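Local atomic coordinates of probable hydrolase (Pseudomonas aeruginosa, PDB entry 3OM8), a protein that is probably an alpha/beta-fold hydrolase, perhaps acting as a 3-oxoadipate enol-lactonase, though its natural substrate is not established. Residues B[212-217]-B[240-245]; B[219-224]-B[244-249]. All blocks are in the same frame, centred on the assembly; numbering follows the deposited sequence.

Contact 1: residues B[212-217]-B[240-245]; sequences LVIAGA and VTLPAV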
loop_
_atom_site.group_PDB
_atom_site.type_symbol
_atom_site.label_atom_id
_atom_site.label_comp_id
_atom_site.label_asym_id
_atom_site.label_seq_id
_atom_site.Cartn_x
_atom_site.Cartn_y
_atom_site.Cartn_z
ATOM N N LEU B 212 0.417 -12.574 -1.288
ATOM C CA LEU B 212 1.040 -11.271 -1.087
ATOM C C LEU B 212 1.265 -10.605 -2.445
ATOM O O LEU B 212 1.805 -11.225 -3.359
ATOM C CB LEU B 212 2.382 -11.416 -0.375
ATOM C CG LEU B 212 3.251 -10.158 -0.346
ATOM C CD1 LEU B 212 2.574 -9.064 0.489
ATOM C CD2 LEU B 212 4.639 -10.458 0.219
ATOM N N VAL B 213 0.853 -9.348 -2.571
ATOM C CA VAL B 213 1.084 -8.574 -3.783
ATOM C C VAL B 213 2.066 -7.435 -3.517
ATOM O O VAL B 213 1.831 -6.599 -2.643
ATOM C CB VAL B 213 -0.212 -7.951 -4.311
ATOM C CG1 VAL B 213 0.069 -7.154 -5.578
ATOM C CG2 VAL B 213 -1.251 -9.013 -4.565
ATOM N N ILE B 214 3.161 -7.413 -4.272
ATOM C CA ILE B 214 4.131 -6.323 -4.223
ATOM C C ILE B 214 3.958 -5.449 -5.460
ATOM O O ILE B 214 3.889 -5.964 -6.582
ATOM C CB ILE B 214 5.567 -6.869 -4.158
ATOM C CG1 ILE B 214 5.715 -7.796 -2.945
ATOM C CG2 ILE B 214 6.578 -5.728 -4.106
ATOM C CD1 ILE B 214 7.063 -8.438 -2.816
ATOM N N ALA B 215 3.859 -4.137 -5.262
ATOM C CA ALA B 215 3.665 -3.209 -6.378
ATOM C C ALA B 215 4.649 -2.049 -6.319
ATOM O O ALA B 215 5.150 -1.712 -5.250
ATOM C CB ALA B 215 2.237 -2.688 -6.412
ATOM N N GLY B 216 4.935 -1.456 -7.473
ATOM C CA GLY B 216 5.847 -0.332 -7.555
ATOM C C GLY B 216 5.042 0.920 -7.814
ATOM O O GLY B 216 4.233 0.960 -8.732
ATOM N N ALA B 217 5.240 1.941 -6.990
ATOM C CA ALA B 217 4.452 3.159 -7.108
ATOM C C ALA B 217 4.635 3.843 -8.459
ATOM O O ALA B 217 3.733 4.530 -8.935
ATOM C CB ALA B 217 4.804 4.129 -5.985
ATOM N N VAL B 240 1.892 -4.817 -0.455
ATOM C CA VAL B 240 3.050 -4.027 -0.078
ATOM C C VAL B 240 3.402 -3.128 -1.259
ATOM O O VAL B 240 3.537 -3.603 -2.371
ATOM C CB VAL B 240 4.246 -4.929 0.258
ATOM C CG1 VAL B 240 5.553 -4.144 0.199
ATOM C CG2 VAL B 240 4.052 -5.573 1.633
ATOM N N THR B 241 3.536 -1.831 -1.031
ATOM C CA THR B 241 3.865 -0.924 -2.122
ATOM C C THR B 241 5.207 -0.253 -1.892
ATOM O O THR B 241 5.392 0.454 -0.908
ATOM C CB THR B 241 2.791 0.149 -2.289
ATOM O OG1 THR B 241 1.550 -0.475 -2.628
ATOM C CG2 THR B 241 3.176 1.123 -3.395
ATOM N N LEU B 242 6.149 -0.475 -2.801
ATOM C CA LEU B 242 7.471 0.127 -2.677
ATOM C C LEU B 242 7.598 1.320 -3.609
ATOM O O LEU B 242 6.900 1.395 -4.617
ATOM C CB LEU B 242 8.552 -0.909 -2.971
ATOM C CG LEU B 242 8.440 -2.170 -2.117
ATOM C CD1 LEU B 242 9.425 -3.235 -2.553
ATOM C CD2 LEU B 242 8.622 -1.827 -0.627
ATOM N N PRO B 243 8.475 2.278 -3.270
ATOM C CA PRO B 243 8.650 3.430 -4.160
ATOM C C PRO B 243 9.518 3.046 -5.362
ATOM O O PRO B 243 10.489 3.738 -5.673
ATOM C CB PRO B 243 9.380 4.437 -3.271
ATOM C CG PRO B 243 10.202 3.582 -2.363
ATOM C CD PRO B 243 9.374 2.340 -2.102
ATOM N N ALA B 244 9.164 1.939 -6.010
ATOM C CA ALA B 244 9.929 1.409 -7.137
ATOM C C ALA B 244 9.228 1.628 -8.466
ATOM O O ALA B 244 8.051 1.998 -8.518
ATOM C CB ALA B 244 10.193 -0.076 -6.947
ATOM N N VAL B 245 9.976 1.375 -9.539
ATOM C CA VAL B 245 9.436 1.338 -10.895
ATOM C C VAL B 245 8.930 -0.069 -11.233
ATOM O O VAL B 245 7.787 -0.383 -10.936
ATOM C CB VAL B 245 10.457 1.832 -11.923
ATOM C CG1 VAL B 245 9.820 1.907 -13.304
ATOM C CG2 VAL B 245 10.991 3.203 -11.504
#
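V213 and V240 open a run of backbone hydrogen bonds, three of which pair strand 211-216 with strand 238-242. V240 N donates to V213 O at 2.8 Å, A215 N returns a bond to V240 O, and L242 N donates to A215 O, so the donor changes strand at each step. A217 N to L242 O carries the pattern one residue beyond 211-216. V240 and L242 each give their N-H and C=O to the neighbour, whereas T241 between them adds a CA-H...O contact to A215 O (3.5 Å). The segment axes run in the same sense, 22° apart and 4.7 Å at closest approach. This parallel pairing completes a beta-alpha-beta crossover, with helix 224-233 as its connection, at the end of the alpha/beta-hydrolase sheet within the chain. Apolar contacts lie on the I214, V240 and L242 face. CG2 of I214, anti to its backbone N, meets L242 CD1 at 4.1 Å, and L212 CD1 reaches V240 CG2 at 4.0 Å; helix 253-264 packs on L212, I214 and L242. On the other face T241 CG2 approaches A215 O. Beyond the strands, P243 centres an inverse gamma turn in which A244 N bonds weakly to L242 O. L242 also packs on L242 of a second subunit.

Contact 2: residues B[219-224]-B[244-249]; sequences DTVTAA and AVHLSN
D219 and H246 both carry CG anti to the backbone N (chi1 -174° for H246), and the carboxylate meets the imidazole with their planes 64° apart. H246 ND1 donates to D219 OD2 at 2.9 Å, nearly straight at 167°; OD2 accepts through its syn lone pair and lies close to the ring plane of H246. A second, weak bond runs from ND1 to D219 OD1 at 3.1 Å. T222 supports the acid from its own loop: its OG1 donates to OD2 at 2.8 Å, arriving from above the carboxylate plane, while its backbone N gives a weak bond to OD1. The T222 hydroxyl also sits at the imidazole edge, OG1 lying 3.0 Å from H246 CE1. V221 comes over one face of the ring, its CB making a CH-pi contact 3.9 Å from the centroid; CG1 reaches on to CE1 and NE2. The ring of W160 also meets that of H246. NE2 makes a weak hydrogen bond with S101 OG, at the probable nucleophile elbow, an arrangement consistent with the Ser-His-Asp triad of alpha/beta hydrolases. With ND1 committed to the carboxylate, NE2 is turned to the serine, as a charge relay would require.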
loop_
_atom_site.group_PDB
_atom_site.type_symbol
_atom_site.label_atom_id
_atom_site.label_comp_id
_atom_site.label_asym_id
_atom_site.label_seq_id
_atom_site.Cartn_x
_atom_site.Cartn_y
_atom_site.Cartn_z
ATOM N N ASP B 219 5.522 2.310 -11.426
ATOM C CA ASP B 219 5.560 1.273 -12.444
ATOM C C ASP B 219 4.628 1.660 -13.590
ATOM O O ASP B 219 3.434 1.895 -13.368
ATOM C CB ASP B 219 5.101 -0.044 -11.813
ATOM C CG ASP B 219 5.556 -1.263 -12.585
ATOM O OD1 ASP B 219 5.854 -1.128 -13.782
ATOM O OD2 ASP B 219 5.601 -2.360 -11.992
ATOM N N THR B 220 5.180 1.741 -14.802
ATOM C CA THR B 220 4.396 2.002 -16.023
ATOM C C THR B 220 4.086 0.737 -16.812
ATOM O O THR B 220 3.125 0.702 -17.571
ATOM C CB THR B 220 5.107 2.974 -16.978
ATOM O OG1 THR B 220 6.525 2.797 -16.869
ATOM C CG2 THR B 220 4.751 4.404 -16.627
ATOM N N VAL B 221 4.906 -0.293 -16.648
ATOM C CA VAL B 221 4.604 -1.595 -17.232
ATOM C C VAL B 221 3.374 -2.214 -16.551
ATOM O O VAL B 221 2.317 -2.365 -17.162
ATOM C CB VAL B 221 5.805 -2.548 -17.106
ATOM C CG1 VAL B 221 5.485 -3.893 -17.739
ATOM C CG2 VAL B 221 7.037 -1.934 -17.751
ATOM N N THR B 222 3.520 -2.561 -15.274
ATOM C CA THR B 222 2.412 -3.064 -14.471
ATOM C C THR B 222 2.092 -2.030 -13.389
ATOM O O THR B 222 2.700 -2.034 -12.312
ATOM C CB THR B 222 2.760 -4.414 -13.820
ATOM O OG1 THR B 222 4.090 -4.357 -13.295
ATOM C CG2 THR B 222 2.699 -5.536 -14.843
ATOM N N ALA B 223 1.151 -1.140 -13.692
ATOM C CA ALA B 223 0.837 -0.012 -12.830
ATOM C C ALA B 223 0.472 -0.435 -11.400
ATOM O O ALA B 223 -0.084 -1.514 -11.170
ATOM C CB ALA B 223 -0.274 0.814 -13.448
ATOM N N ALA B 224 0.794 0.417 -10.437
ATOM C CA ALA B 224 0.448 0.123 -9.054
ATOM C C ALA B 224 -1.028 -0.260 -8.929
ATOM O O ALA B 224 -1.357 -1.235 -8.267
ATOM C CB ALA B 224 0.793 1.302 -8.146
ATOM N N ALA B 244 9.164 1.939 -6.010
ATOM C CA ALA B 244 9.929 1.409 -7.137
ATOM C C ALA B 244 9.228 1.628 -8.466
ATOM O O ALA B 244 8.051 1.998 -8.518
ATOM C CB ALA B 244 10.193 -0.076 -6.947
ATOM N N VAL B 245 9.976 1.375 -9.539
ATOM C CA VAL B 245 9.436 1.338 -10.895
ATOM C C VAL B 245 8.930 -0.069 -11.233
ATOM O O VAL B 245 7.787 -0.383 -10.936
ATOM C CB VAL B 245 10.457 1.832 -11.923
ATOM C CG1 VAL B 245 9.820 1.907 -13.304
ATOM C CG2 VAL B 245 10.991 3.203 -11.504
ATOM N N HIS B 246 9.755 -0.930 -11.822
ATOM C CA HIS B 246 9.233 -2.249 -12.215
ATOM C C HIS B 246 9.950 -3.482 -11.650
ATOM O O HIS B 246 9.314 -4.498 -11.383
ATOM C CB HIS B 246 9.079 -2.371 -13.738
ATOM C CG HIS B 246 8.418 -3.644 -14.177
ATOM N ND1 HIS B 246 7.114 -3.953 -13.858
ATOM C CD2 HIS B 246 8.881 -4.682 -14.916
ATOM C CE1 HIS B 246 6.803 -5.131 -14.371
ATOM N NE2 HIS B 246 7.858 -5.593 -15.020
ATOM N N LEU B 247 11.265 -3.410 -11.485
ATOM C CA LEU B 247 11.997 -4.531 -10.909
ATOM C C LEU B 247 12.307 -4.201 -9.451
ATOM O O LEU B 247 13.441 -3.868 -9.094
ATOM C CB LEU B 247 13.279 -4.816 -11.688
ATOM C CG LEU B 247 13.142 -5.189 -13.176
ATOM C CD1 LEU B 247 14.451 -4.972 -13.882
ATOM C CD2 LEU B 247 12.676 -6.621 -13.365
ATOM N N SER B 248 11.291 -4.301 -8.604
ATOM C CA SER B 248 11.411 -3.796 -7.234
ATOM C C SER B 248 12.417 -4.591 -6.397
ATOM O O SER B 248 13.026 -4.039 -5.491
ATOM C CB SER B 248 10.040 -3.697 -6.568
ATOM O OG SER B 248 9.359 -4.935 -6.597
ATOM N N ASN B 249 12.636 -5.862 -6.733
ATOM C CA ASN B 249 13.679 -6.644 -6.065
ATOM C C ASN B 249 15.061 -6.078 -6.340
ATOM O O ASN B 249 15.977 -6.228 -5.532
ATOM C CB ASN B 249 13.634 -8.119 -6.467
ATOM C CG ASN B 249 14.017 -8.351 -7.942
ATOM O OD1 ASN B 249 13.436 -7.759 -8.852
ATOM N ND2 ASN B 249 14.984 -9.229 -8.169
#

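Both contacts are largely buried and share A244 and V245, their centres about 7 Å apart. Contact 1 joins two neighbouring strands of the sheet, chiefly by regular backbone bonding and aliphatic packing, and its 425 Å² of buried surface exceeds the 250 Å² of contact 2. Contact 2 joins the loops that continue from those same strands, and there polar side chains dominate, with V221 packed over the imidazole. The strand pairing thus brings the loop with the acid and the loop with the histidine out at the same end of the sheet. Direct packing links the two, I214 CG2 lying 3.8 Å from S248 OG. Different subunits approach them, the second at contact 1 and the third at contact 2.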